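Local coordinates for protein exopolyphosphatase (Aquifex aeolicus, PDB 1T6C) that probably hydrolyses phosphoanhydride bonds, like other Ppx/GppA family phosphatases, and binds a calcium ion within an actin-like fold, at residues Ser23-Ile28 against Gly299-Val304; Arg42-Ser47 against Ile67-Glu72; Val82-Ala87 against Val306-Lys311; Asp249-Ile254 against Lys261-Val266; Glu258-Lys261 against Glu267-Arg270. All coordinates share one frame; numbering follows the deposited sequence.

Contact 1 (Ser23-Ile28 against Gly299-Val304)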
# COMPACT_ATOMS: atom_id res chain seq x y z
N SER A 23 -10.02 -6.83 -1.69
CA SER A 23 -10.92 -6.14 -0.76
C SER A 23 -11.42 -4.82 -1.34
O SER A 23 -10.80 -4.24 -2.23
CB SER A 23 -10.22 -5.90 0.58
OG SER A 23 -9.16 -4.98 0.45
N VAL A 24 -12.57 -4.41 -0.81
CA VAL A 24 -13.16 -3.11 -1.06
C VAL A 24 -13.20 -2.39 0.27
O VAL A 24 -13.77 -2.90 1.24
CB VAL A 24 -14.60 -3.28 -1.61
CG1 VAL A 24 -15.20 -1.92 -1.99
CG2 VAL A 24 -14.59 -4.24 -2.83
N ARG A 25 -12.62 -1.20 0.32
CA ARG A 25 -12.39 -0.51 1.60
C ARG A 25 -12.89 0.90 1.59
O ARG A 25 -12.73 1.59 0.58
CB ARG A 25 -10.93 -0.55 1.95
CG ARG A 25 -10.48 -1.98 2.31
CD ARG A 25 -9.11 -2.12 2.77
NE ARG A 25 -8.90 -1.42 4.01
CZ ARG A 25 -7.78 -1.51 4.71
NH1 ARG A 25 -6.80 -2.30 4.29
NH2 ARG A 25 -7.67 -0.83 5.83
N LEU A 26 -13.47 1.30 2.71
CA LEU A 26 -14.03 2.64 2.93
C LEU A 26 -13.28 3.29 4.10
O LEU A 26 -13.06 2.65 5.14
CB LEU A 26 -15.51 2.54 3.30
CG LEU A 26 -16.18 3.83 3.80
CD1 LEU A 26 -16.28 4.88 2.68
CD2 LEU A 26 -17.55 3.54 4.43
N THR A 27 -12.90 4.54 3.93
CA THR A 27 -12.30 5.34 4.97
C THR A 27 -13.00 6.71 5.05
O THR A 27 -13.12 7.36 4.05
CB THR A 27 -10.78 5.54 4.71
OG1 THR A 27 -10.15 4.28 4.45
CG2 THR A 27 -10.10 6.15 5.94
N ILE A 28 -13.47 7.09 6.22
CA ILE A 28 -14.14 8.37 6.43
C ILE A 28 -13.31 9.14 7.44
O ILE A 28 -12.92 8.58 8.47
CB ILE A 28 -15.58 8.24 6.94
CG1 ILE A 28 -16.45 7.40 6.00
CG2 ILE A 28 -16.19 9.62 7.11
CD1 ILE A 28 -17.91 7.26 6.41
N GLY A 299 -1.01 5.62 3.58
CA GLY A 299 -0.66 5.45 2.19
C GLY A 299 -1.81 5.89 1.31
O GLY A 299 -2.49 6.89 1.60
N LEU A 300 -2.05 5.15 0.24
CA LEU A 300 -3.08 5.48 -0.75
C LEU A 300 -4.42 5.91 -0.16
O LEU A 300 -4.91 6.99 -0.49
CB LEU A 300 -3.32 4.28 -1.69
CG LEU A 300 -4.54 4.34 -2.64
CD1 LEU A 300 -4.44 5.55 -3.60
CD2 LEU A 300 -4.68 3.07 -3.38
N ARG A 301 -5.03 5.06 0.67
CA ARG A 301 -6.37 5.32 1.14
C ARG A 301 -6.49 6.64 1.89
O ARG A 301 -7.44 7.37 1.75
CB ARG A 301 -6.83 4.20 2.05
CG ARG A 301 -7.09 2.95 1.31
CD ARG A 301 -7.55 1.85 2.26
NE ARG A 301 -6.94 0.60 1.87
CZ ARG A 301 -5.87 0.07 2.42
NH1 ARG A 301 -5.24 0.64 3.42
NH2 ARG A 301 -5.42 -1.08 1.95
N GLU A 302 -5.48 6.94 2.68
CA GLU A 302 -5.47 8.19 3.44
C GLU A 302 -5.03 9.36 2.55
O GLU A 302 -5.47 10.49 2.75
CB GLU A 302 -4.57 8.06 4.66
CG GLU A 302 -4.98 6.99 5.67
CD GLU A 302 -4.57 5.56 5.33
OE1 GLU A 302 -3.73 5.32 4.42
OE2 GLU A 302 -5.09 4.64 6.03
N GLY A 303 -4.20 9.10 1.56
CA GLY A 303 -3.75 10.15 0.64
C GLY A 303 -4.86 10.67 -0.23
O GLY A 303 -4.88 11.84 -0.62
N VAL A 304 -5.81 9.79 -0.57
CA VAL A 304 -7.01 10.25 -1.25
C VAL A 304 -7.77 11.28 -0.39
O VAL A 304 -8.30 12.27 -0.91
CB VAL A 304 -7.91 9.05 -1.63
CG1 VAL A 304 -9.29 9.51 -2.14
CG2 VAL A 304 -7.23 8.17 -2.67

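Contact 2 (Arg42-Ser47 against Ile67-Glu72)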
# COMPACT_ATOMS: atom_id res chain seq x y z
N ARG A 42 -14.22 0.70 6.95
CA ARG A 42 -14.79 -0.62 6.68
C ARG A 42 -13.97 -1.34 5.61
O ARG A 42 -13.31 -0.73 4.76
CB ARG A 42 -16.23 -0.51 6.15
CG ARG A 42 -17.22 0.01 7.12
CD ARG A 42 -17.52 -0.98 8.24
NE ARG A 42 -18.52 -0.51 9.19
CZ ARG A 42 -18.24 0.19 10.28
NH1 ARG A 42 -17.00 0.49 10.56
NH2 ARG A 42 -19.21 0.57 11.11
N GLY A 43 -14.01 -2.66 5.65
CA GLY A 43 -13.31 -3.47 4.69
C GLY A 43 -14.13 -4.72 4.44
O GLY A 43 -14.69 -5.29 5.38
N ARG A 44 -14.23 -5.12 3.20
CA ARG A 44 -14.93 -6.36 2.88
C ARG A 44 -14.12 -7.07 1.80
O ARG A 44 -13.74 -6.46 0.80
CB ARG A 44 -16.36 -6.08 2.39
CG ARG A 44 -17.38 -5.82 3.50
CD ARG A 44 -17.44 -4.39 4.03
NE ARG A 44 -18.01 -4.27 5.38
CZ ARG A 44 -19.31 -4.14 5.65
NH1 ARG A 44 -20.22 -4.12 4.68
NH2 ARG A 44 -19.71 -4.04 6.91
N ILE A 45 -13.91 -8.38 1.97
CA ILE A 45 -13.20 -9.15 0.98
C ILE A 45 -14.23 -9.58 -0.07
O ILE A 45 -15.22 -10.25 0.27
CB ILE A 45 -12.47 -10.36 1.63
CG1 ILE A 45 -11.39 -9.88 2.61
CG2 ILE A 45 -11.90 -11.28 0.54
CD1 ILE A 45 -10.90 -10.94 3.63
N THR A 46 -14.07 -9.15 -1.31
CA THR A 46 -14.93 -9.61 -2.39
C THR A 46 -14.22 -10.35 -3.52
O THR A 46 -14.87 -10.80 -4.44
CB THR A 46 -15.76 -8.45 -3.00
OG1 THR A 46 -14.90 -7.54 -3.70
CG2 THR A 46 -16.47 -7.63 -1.92
N SER A 47 -12.91 -10.42 -3.47
CA SER A 47 -12.10 -11.20 -4.39
C SER A 47 -12.45 -10.94 -5.84
O SER A 47 -12.68 -11.88 -6.61
CB SER A 47 -12.20 -12.70 -4.05
OG SER A 47 -11.94 -12.91 -2.67
N ILE A 67 -20.87 -4.80 -5.79
CA ILE A 67 -21.91 -3.79 -5.89
C ILE A 67 -22.68 -3.69 -4.57
O ILE A 67 -22.96 -2.59 -4.11
CB ILE A 67 -22.83 -4.06 -7.11
CG1 ILE A 67 -22.05 -3.77 -8.40
CG2 ILE A 67 -24.10 -3.22 -7.06
CD1 ILE A 67 -22.79 -4.10 -9.63
N GLN A 68 -23.01 -4.81 -3.93
CA GLN A 68 -23.76 -4.74 -2.67
C GLN A 68 -22.95 -4.05 -1.57
O GLN A 68 -23.50 -3.25 -0.84
CB GLN A 68 -24.24 -6.13 -2.21
CG GLN A 68 -25.22 -6.13 -1.00
CD GLN A 68 -26.24 -4.95 -0.97
OE1 GLN A 68 -26.12 -4.01 -0.14
NE2 GLN A 68 -27.23 -5.01 -1.87
N VAL A 69 -21.65 -4.31 -1.50
CA VAL A 69 -20.76 -3.66 -0.52
C VAL A 69 -20.72 -2.15 -0.77
O VAL A 69 -20.75 -1.35 0.17
CB VAL A 69 -19.32 -4.23 -0.59
CG1 VAL A 69 -18.36 -3.35 0.19
CG2 VAL A 69 -19.30 -5.67 -0.06
N LEU A 70 -20.66 -1.78 -2.04
CA LEU A 70 -20.58 -0.38 -2.42
C LEU A 70 -21.88 0.33 -2.04
O LEU A 70 -21.85 1.47 -1.62
CB LEU A 70 -20.22 -0.20 -3.91
CG LEU A 70 -18.83 -0.64 -4.30
CD1 LEU A 70 -18.62 -0.63 -5.79
CD2 LEU A 70 -17.76 0.25 -3.62
N LYS A 71 -23.03 -0.33 -2.21
CA LYS A 71 -24.29 0.25 -1.77
C LYS A 71 -24.27 0.51 -0.26
O LYS A 71 -24.70 1.58 0.19
CB LYS A 71 -25.49 -0.62 -2.18
CG LYS A 71 -25.73 -0.68 -3.67
CD LYS A 71 -26.85 -1.69 -4.01
CE LYS A 71 -27.33 -1.60 -5.39
NZ LYS A 71 -28.41 -2.62 -5.61
N GLU A 72 -23.74 -0.44 0.51
CA GLU A 72 -23.64 -0.30 1.96
C GLU A 72 -22.71 0.85 2.32
O GLU A 72 -23.05 1.65 3.17
CB GLU A 72 -23.18 -1.61 2.57
CG GLU A 72 -24.26 -2.66 2.42
CD GLU A 72 -23.80 -4.09 2.62
OE1 GLU A 72 -22.64 -4.30 3.05
OE2 GLU A 72 -24.62 -5.02 2.35

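Contact 3 (Val82-Ala87 against Val306-Lys311)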
# COMPACT_ATOMS: atom_id res chain seq x y z
N VAL A 82 -21.06 12.89 4.54
CA VAL A 82 -19.73 13.09 3.96
C VAL A 82 -19.87 14.01 2.78
O VAL A 82 -20.69 13.77 1.90
CB VAL A 82 -19.12 11.74 3.52
CG1 VAL A 82 -17.81 11.99 2.78
CG2 VAL A 82 -18.95 10.82 4.72
N GLU A 83 -19.11 15.08 2.77
CA GLU A 83 -19.21 16.11 1.73
C GLU A 83 -18.39 15.86 0.47
O GLU A 83 -18.76 16.30 -0.62
CB GLU A 83 -18.88 17.46 2.36
CG GLU A 83 -20.05 17.90 3.26
CD GLU A 83 -19.87 19.29 3.84
OE1 GLU A 83 -20.13 20.29 3.13
OE2 GLU A 83 -19.48 19.37 5.01
N ARG A 84 -17.27 15.16 0.61
CA ARG A 84 -16.39 14.86 -0.53
C ARG A 84 -16.01 13.40 -0.48
O ARG A 84 -15.54 12.94 0.56
CB ARG A 84 -15.12 15.71 -0.53
CG ARG A 84 -15.35 17.22 -0.49
CD ARG A 84 -14.07 18.04 -0.63
NE ARG A 84 -13.50 17.81 -1.95
CZ ARG A 84 -13.63 18.60 -3.02
NH1 ARG A 84 -14.25 19.78 -2.97
NH2 ARG A 84 -13.08 18.22 -4.16
N VAL A 85 -16.24 12.70 -1.59
CA VAL A 85 -16.01 11.27 -1.73
C VAL A 85 -15.22 11.03 -3.02
O VAL A 85 -15.59 11.57 -4.08
CB VAL A 85 -17.31 10.50 -1.85
CG1 VAL A 85 -17.04 9.01 -2.07
CG2 VAL A 85 -18.17 10.73 -0.65
N LYS A 86 -14.16 10.23 -2.93
CA LYS A 86 -13.38 9.84 -4.09
C LYS A 86 -13.22 8.32 -4.04
O LYS A 86 -12.80 7.76 -3.03
CB LYS A 86 -12.01 10.51 -4.12
CG LYS A 86 -11.08 10.07 -5.22
CD LYS A 86 -11.55 10.55 -6.58
CE LYS A 86 -10.80 9.90 -7.70
NZ LYS A 86 -11.14 10.57 -9.00
N ALA A 87 -13.62 7.66 -5.11
CA ALA A 87 -13.51 6.20 -5.20
C ALA A 87 -12.58 5.82 -6.33
O ALA A 87 -12.64 6.39 -7.44
CB ALA A 87 -14.85 5.61 -5.42
N VAL A 306 -6.39 13.25 1.87
CA VAL A 306 -5.58 14.45 1.85
C VAL A 306 -5.86 15.23 0.57
O VAL A 306 -6.01 16.46 0.59
CB VAL A 306 -4.07 14.15 2.01
CG1 VAL A 306 -3.27 15.41 1.80
CG2 VAL A 306 -3.78 13.55 3.38
N SER A 307 -5.93 14.54 -0.55
CA SER A 307 -6.17 15.16 -1.84
C SER A 307 -7.50 15.92 -1.83
O SER A 307 -7.58 17.03 -2.36
CB SER A 307 -6.15 14.11 -2.94
OG SER A 307 -6.49 14.67 -4.19
N GLU A 308 -8.51 15.33 -1.20
CA GLU A 308 -9.82 15.96 -1.16
C GLU A 308 -9.78 17.23 -0.35
O GLU A 308 -10.41 18.22 -0.72
CB GLU A 308 -10.91 15.00 -0.65
CG GLU A 308 -11.35 13.96 -1.67
CD GLU A 308 -11.75 14.53 -3.05
OE1 GLU A 308 -12.57 15.48 -3.12
OE2 GLU A 308 -11.26 14.02 -4.08
N VAL A 309 -9.00 17.24 0.73
CA VAL A 309 -8.82 18.43 1.56
C VAL A 309 -8.08 19.53 0.80
O VAL A 309 -8.50 20.70 0.82
CB VAL A 309 -8.07 18.12 2.85
CG1 VAL A 309 -7.74 19.41 3.64
CG2 VAL A 309 -8.88 17.12 3.71
N LEU A 310 -7.00 19.17 0.12
CA LEU A 310 -6.31 20.14 -0.73
C LEU A 310 -7.23 20.72 -1.81
O LEU A 310 -7.16 21.91 -2.08
CB LEU A 310 -5.04 19.55 -1.38
CG LEU A 310 -3.94 19.07 -0.42
CD1 LEU A 310 -2.89 18.26 -1.17
CD2 LEU A 310 -3.27 20.22 0.35
N LYS A 311 -8.10 19.91 -2.40
CA LYS A 311 -9.01 20.39 -3.46
C LYS A 311 -10.01 21.41 -2.89
O LYS A 311 -10.38 22.37 -3.57
CB LYS A 311 -9.80 19.24 -4.07
CG LYS A 311 -9.04 18.48 -5.10
CD LYS A 311 -9.86 17.33 -5.61
CE LYS A 311 -9.01 16.33 -6.36
NZ LYS A 311 -9.91 15.27 -6.95

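Contact 4 (Asp249-Ile254 against Lys261-Val266)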
# COMPACT_ATOMS: atom_id res chain seq x y z
N ASP A 249 17.74 -11.54 8.00
CA ASP A 249 18.51 -12.71 8.38
C ASP A 249 17.74 -13.66 9.31
O ASP A 249 17.90 -14.88 9.23
CB ASP A 249 19.82 -12.28 9.02
CG ASP A 249 20.79 -11.68 8.03
OD1 ASP A 249 20.63 -11.80 6.78
OD2 ASP A 249 21.73 -10.98 8.46
N THR A 250 16.84 -13.11 10.12
CA THR A 250 16.00 -13.89 11.01
C THR A 250 14.99 -14.67 10.20
O THR A 250 14.87 -15.89 10.32
CB THR A 250 15.29 -12.93 11.98
OG1 THR A 250 16.27 -12.40 12.89
CG2 THR A 250 14.28 -13.60 12.86
N PHE A 251 14.27 -13.97 9.33
CA PHE A 251 13.20 -14.64 8.58
C PHE A 251 13.74 -15.62 7.55
O PHE A 251 13.11 -16.62 7.25
CB PHE A 251 12.26 -13.63 7.94
CG PHE A 251 11.28 -13.08 8.89
CD1 PHE A 251 11.38 -11.80 9.36
CD2 PHE A 251 10.26 -13.88 9.37
CE1 PHE A 251 10.44 -11.30 10.26
CE2 PHE A 251 9.36 -13.40 10.30
CZ PHE A 251 9.45 -12.11 10.74
N LYS A 252 14.95 -15.42 7.04
CA LYS A 252 15.50 -16.35 6.07
C LYS A 252 15.82 -17.71 6.68
O LYS A 252 16.02 -18.65 5.94
CB LYS A 252 16.68 -15.71 5.32
CG LYS A 252 18.00 -15.76 6.03
CD LYS A 252 19.07 -15.06 5.15
CE LYS A 252 20.44 -15.15 5.77
NZ LYS A 252 21.48 -14.47 4.92
N GLU A 253 15.82 -17.82 8.00
CA GLU A 253 16.07 -19.08 8.71
C GLU A 253 14.81 -19.73 9.23
O GLU A 253 14.87 -20.78 9.90
CB GLU A 253 16.98 -18.81 9.91
CG GLU A 253 18.33 -18.23 9.56
CD GLU A 253 19.18 -19.11 8.65
OE1 GLU A 253 20.00 -18.53 7.86
OE2 GLU A 253 19.06 -20.38 8.70
N ILE A 254 13.64 -19.15 8.94
CA ILE A 254 12.38 -19.64 9.48
C ILE A 254 11.46 -20.10 8.36
O ILE A 254 11.09 -19.29 7.50
CB ILE A 254 11.64 -18.59 10.35
CG1 ILE A 254 12.57 -18.02 11.45
CG2 ILE A 254 10.34 -19.22 10.94
CD1 ILE A 254 11.99 -16.83 12.21
N LYS A 261 3.86 -18.06 13.97
CA LYS A 261 3.89 -18.66 15.29
C LYS A 261 4.96 -18.03 16.16
O LYS A 261 4.74 -17.76 17.33
CB LYS A 261 4.16 -20.16 15.18
CG LYS A 261 3.10 -20.91 14.40
CD LYS A 261 3.48 -22.37 14.31
CE LYS A 261 2.38 -23.26 13.75
NZ LYS A 261 2.98 -24.58 13.38
N ARG A 262 6.13 -17.81 15.58
CA ARG A 262 7.26 -17.20 16.31
C ARG A 262 7.10 -15.72 16.54
O ARG A 262 7.48 -15.21 17.59
CB ARG A 262 8.57 -17.48 15.56
CG ARG A 262 9.83 -16.92 16.15
CD ARG A 262 10.19 -17.40 17.57
NE ARG A 262 11.34 -16.67 18.09
CZ ARG A 262 11.29 -15.47 18.62
NH1 ARG A 262 10.14 -14.81 18.72
NH2 ARG A 262 12.40 -14.88 19.04
N PHE A 263 6.53 -15.03 15.55
CA PHE A 263 6.37 -13.57 15.57
C PHE A 263 4.90 -13.26 15.31
O PHE A 263 4.47 -13.16 14.16
CB PHE A 263 7.29 -12.93 14.53
CG PHE A 263 8.75 -13.11 14.82
CD1 PHE A 263 9.53 -13.97 14.05
CD2 PHE A 263 9.33 -12.46 15.88
CE1 PHE A 263 10.88 -14.14 14.34
CE2 PHE A 263 10.70 -12.60 16.15
CZ PHE A 263 11.47 -13.46 15.39
N ARG A 264 4.16 -13.08 16.40
CA ARG A 264 2.70 -12.93 16.37
C ARG A 264 2.18 -11.84 15.46
O ARG A 264 1.09 -11.95 14.92
CB ARG A 264 2.20 -12.61 17.78
CG ARG A 264 2.26 -13.75 18.71
CD ARG A 264 1.70 -13.42 20.08
NE ARG A 264 2.13 -14.51 20.96
CZ ARG A 264 1.54 -15.68 21.02
NH1 ARG A 264 0.42 -15.91 20.33
NH2 ARG A 264 2.03 -16.61 21.84
N GLN A 265 2.97 -10.79 15.27
CA GLN A 265 2.54 -9.66 14.45
C GLN A 265 2.48 -9.98 12.96
O GLN A 265 1.77 -9.32 12.20
CB GLN A 265 3.44 -8.46 14.70
CG GLN A 265 3.37 -7.98 16.14
CD GLN A 265 4.56 -8.44 16.97
OE1 GLN A 265 4.98 -9.62 16.90
NE2 GLN A 265 5.15 -7.50 17.73
N VAL A 266 3.22 -11.01 12.55
CA VAL A 266 3.15 -11.48 11.16
C VAL A 266 1.82 -12.14 10.85
O VAL A 266 1.51 -13.17 11.44
CB VAL A 266 4.33 -12.47 10.86
CG1 VAL A 266 4.30 -12.92 9.42
CG2 VAL A 266 5.66 -11.76 11.18

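Contact 5 (Glu258-Lys261 against Glu267-Arg270)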
# COMPACT_ATOMS: atom_id res chain seq x y z
N GLU A 258 6.08 -21.36 10.24
CA GLU A 258 6.51 -21.08 11.59
C GLU A 258 6.58 -19.59 11.88
O GLU A 258 6.61 -19.18 13.02
CB GLU A 258 7.88 -21.75 11.79
CG GLU A 258 8.57 -21.51 13.10
CD GLU A 258 7.89 -22.11 14.31
OE1 GLU A 258 6.97 -22.97 14.15
OE2 GLU A 258 8.29 -21.70 15.43
N ARG A 259 6.60 -18.76 10.83
CA ARG A 259 6.88 -17.34 11.02
C ARG A 259 5.83 -16.66 11.90
O ARG A 259 6.20 -15.88 12.77
CB ARG A 259 7.03 -16.63 9.68
CG ARG A 259 8.27 -17.02 8.96
CD ARG A 259 8.40 -16.40 7.59
NE ARG A 259 9.62 -16.87 6.93
CZ ARG A 259 9.86 -16.75 5.63
NH1 ARG A 259 8.99 -16.13 4.85
NH2 ARG A 259 11.00 -17.22 5.12
N SER A 260 4.54 -16.90 11.65
CA SER A 260 3.49 -16.23 12.43
C SER A 260 3.37 -16.83 13.81
O SER A 260 2.79 -16.24 14.72
CB SER A 260 2.12 -16.33 11.74
OG SER A 260 2.13 -15.80 10.43
N LYS A 261 3.86 -18.06 13.97
CA LYS A 261 3.89 -18.66 15.29
C LYS A 261 4.96 -18.03 16.16
O LYS A 261 4.74 -17.76 17.33
CB LYS A 261 4.16 -20.16 15.18
CG LYS A 261 3.10 -20.91 14.40
CD LYS A 261 3.48 -22.37 14.31
CE LYS A 261 2.38 -23.26 13.75
NZ LYS A 261 2.98 -24.58 13.38
N GLU A 267 1.06 -11.57 9.93
CA GLU A 267 -0.18 -12.23 9.49
C GLU A 267 0.14 -13.51 8.75
O GLU A 267 1.01 -13.53 7.89
CB GLU A 267 -0.98 -11.33 8.57
CG GLU A 267 -1.58 -10.13 9.27
CD GLU A 267 -2.20 -9.15 8.31
OE1 GLU A 267 -2.20 -9.39 7.07
OE2 GLU A 267 -2.69 -8.12 8.81
N ASP A 268 -0.64 -14.57 9.04
CA ASP A 268 -0.53 -15.89 8.40
C ASP A 268 -0.47 -15.74 6.88
O ASP A 268 0.37 -16.36 6.21
CB ASP A 268 -1.75 -16.76 8.74
CG ASP A 268 -1.79 -17.19 10.22
OD1 ASP A 268 -0.72 -17.43 10.81
OD2 ASP A 268 -2.86 -17.32 10.88
N ARG A 269 -1.34 -14.89 6.35
CA ARG A 269 -1.48 -14.75 4.90
C ARG A 269 -0.29 -14.03 4.23
O ARG A 269 -0.11 -14.12 3.02
CB ARG A 269 -2.81 -14.08 4.55
CG ARG A 269 -2.89 -12.62 4.94
CD ARG A 269 -4.29 -12.02 4.72
NE ARG A 269 -4.46 -10.70 5.35
CZ ARG A 269 -4.98 -10.48 6.56
NH1 ARG A 269 -5.39 -11.49 7.34
NH2 ARG A 269 -5.09 -9.23 7.00
N ARG A 270 0.52 -13.33 5.03
CA ARG A 270 1.74 -12.67 4.56
C ARG A 270 3.02 -13.39 4.92
O ARG A 270 4.08 -12.97 4.52
CB ARG A 270 1.82 -11.29 5.19
CG ARG A 270 0.80 -10.33 4.69
CD ARG A 270 1.41 -8.96 4.42
NE ARG A 270 1.27 -8.06 5.55
CZ ARG A 270 0.12 -7.50 5.88
NH1 ARG A 270 -0.97 -7.74 5.15
NH2 ARG A 270 0.05 -6.67 6.92

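Contact 1 (Ser23-Ile28 against Gly299-Val304)
CG stands anti to the carbonyl carbon in both Arg25 (chi1 -69°) and Arg301 (chi1 -71°), and each chain then bends at chi3, which lays the guanidinium of Arg25 flat on that of Arg301. The planes lie 21° apart, the group centres 3.4 Å. The overlap is offset: Arg25 NH1 stands over one face of the Arg301 group, toward its rim, with Arg301 NH2 3.0 Å from Arg25 NH1. Both nitrogens are donors and make no hydrogen bond with each other. Arg301 was modelled in two conformers, so this closeness holds for one of them. Asp18, in a salt bridge with Arg301 NE, probably offsets part of the joined charge. The side chain of Arg301 is about 10 Å from the bound calcium. A leucine in place of Arg25 would probably strip that face of the Arg301 guanidinium of its flat partner and leave the group freer to turn about Asp18. Nearby, Thr27 OG1 meets Arg301 CB at 4.1 Å. At the helix start, Glu302 OE1 takes the N-H of the N-cap Gly299 at 2.9 Å, one half of a capping box. Strand 23-32 runs between strands 12-19 and 35-45; Arg25 and Thr27 face helix 300-313, while Val24 and Leu26 pack on helix 60-79.

Contact 2 (Arg42-Ser47 against Ile67-Glu72)
Val69 is the first residue of 67-72 to touch 42-47, and it does so through both methyls. CG2, anti to the carbonyl carbon, lies 3.8 Å from Arg44 CB and also meets Thr46 CG2, methyl tip to methyl tip, at 3.9 Å. CG1 touches the same arginine stem at CB (4.0 Å) and CD (4.1 Å). Thr46 thus offers its methyl to the valine, while its OG1 is hydrogen-bonded to Thr66, one turn earlier in the helix. These contacts seat helix 60-79 on the outermost strand, 35-45, of a sheet in the order 3-2-1-4-5, the ribonuclease H-like topology of actin-like domains; Val24, on the next strand inward, also touches Val69. One turn on from Val69 comes Glu72. Its chain runs extended beyond CG and brings OE1 to the edge of the Arg44 guanidinium, in that group's plane, in a salt bridge of 2.9 Å to NH1. Arg44 reaches this point because it bends at chi2 (84°), folding its aliphatic part over Val69 before the charged end turns to the glutamate. Carboxylate and guanidinium planes stand nearly perpendicular, 87° apart; OE1 is the oxygen that meets NH1. Tyr73, next along the helix, packs against Arg44 as well.

Contact 3 (Val82-Ala87 against Val306-Lys311)
Arg84 and Glu308 cross at a slant with their flat ends nearly parallel, guanidinium and carboxylate planes 17° apart. The arginine bends at chi3 and presents its side, not its end: NE gives a hydrogen bond to Glu308 OE1 at 2.8 Å (147° at the hydrogen), and NH2 gives a second, more bent one to the same OE1 at 3.0 Å. NE comes in on the anti side of that oxygen and NH2 on the syn side, so one oxygen accepts both donors of the side-on grip. Glu308 is folded at chi2, and its other oxygen, OE2, lies 3.6 Å from Lys86 CB, where the lysine stem crosses it at about a right angle. Lys86 NZ turns elsewhere, to Glu115. Lys311, one turn along from Glu308, runs extended: its CB sits over one face of the Arg84 guanidinium, 3.4 Å from NH2, and its NZ makes a weak bond of 3.4 Å with Glu308 OE2. The remaining arginine nitrogen, NH1, pairs with Glu312. With a methionine in place of Arg84, OE1 of the buried Glu308 would probably lose both donors, its charge left to the weak bond from Lys311. The axes of strand 84-87 and helix 306-311 approach to 9.0 Å, their directions 135° apart. This salt-bridge network fastens the C-terminal helix 300-313 across strand 84-89, the fourth in the 3-2-1-4-5 sheet of an actin-like, ribonuclease H-like domain.

Contact 4 (Asp249-Ile254 against Lys261-Val266)
Aromatic contact comes first: the rings of Phe251 and Phe263 meet obliquely, centroids 5.3 Å apart and planes at 56°, with Phe251 CE2 3.8 Å from Phe263 CD1. Outside the pair, Trp247 adds an edge-to-face partner to Phe263, and Leu222 of helix 214-223 touches both phenylalanines.

Three methyl groups complete the contact. Ile254 CD1 lies at the edge of the Phe263 ring, in its plane, 3.6 Å from CE1. Thr250 CG2 approaches the same CE1 at 3.7 Å; with CG2 anti to its backbone N, the methyl faces the ring while OG1 is hydrogen-bonded to Lys246 O. Val266 CG2 packs against Phe251 CZ at 3.8 Å, beside the point where that ring meets Phe263, the two side chains sliding past each other in opposite directions. Within its own segment, Arg262 lays its CG over one face of the Phe263 ring.

Backbone bonds shape the two turns that carry Phe251, Ile254, Phe263 and Val266. Phe251 to Ile254 forms a type I turn closed by Ile254 N to Phe251 O (3.1 Å), and Phe263 to Val266 forms another, closed by Val266 N to Phe263 O (3.0 Å).

Arg259, outside both segments, supplies a polar link to Ile254 O. Between 249-254 and 261-266 themselves no hydrogen bond or salt bridge crosses, so they meet by apolar fit, with Phe263 as the common partner of Thr250, Phe251 and Ile254.

Contact 5 (Glu258-Lys261 against Glu267-Arg270)
The helix-to-loop turn that follows helix 256-262 folds back on the helix here, Ser260 meeting Glu267 and Asp268. Ser260 OG is 3.5 Å from the carbonyl carbon of Glu267, and Ser260 CB lies 3.2 Å from Asp268 OD1. Asp268 N is also near OG, but at a poor angle, and makes no hydrogen bond with it. The hydroxyl is instead bonded to Val266 O, the residue just before the loop segment, and this ties helix to loop. Ser260 was modelled in two conformers, so its finer distances apply to one of them. The loop carries its own charge cluster: Glu267 OE1 makes salt bridges with Arg269 NH2 at 2.9 Å and with Arg270 NH1 at 2.8 Å. In both, the oxygen stands well out of the guanidinium plane, so the attraction is electrostatic and no N-H points at it; the Glu267 carboxylate carbon lies over one face of the Arg269 group. Arg270 N bonds back to Glu267 O, closing the turn. Next to Ser260, Arg259 reaches from the helix to the carbonyl oxygens of Ile254 and Ala271. The contact thus lies on the surface between helix 256-262 and the loop leading into helix 274-288, with Ala271 against Ser260.

In the fold
Contacts 1, 2 and 3 share the five-stranded sheet. Contacts 1 and 3 fix helix 300-313 on one face, touching through Val304 and Lys86, whereas contact 2 seats helix 60-79 on the other; strands 23-32 and 35-45 link contacts 1 and 2 by backbone bonds. Contacts 4 and 5 lie away from that sheet, within residues 241-274, share helix 256-262 and Lys261, and are joined by Arg259 and Ser260. Contact 1 is nearest the chain's centre; contact 5 is at the surface, the other four partly buried. Arginines dominate contacts 1 to 3, stacked, mixed with valine, or gripping a buried glutamate; contact 4 is apolar; contact 5 combines a serine-aspartate touch with out-of-plane ion pairs.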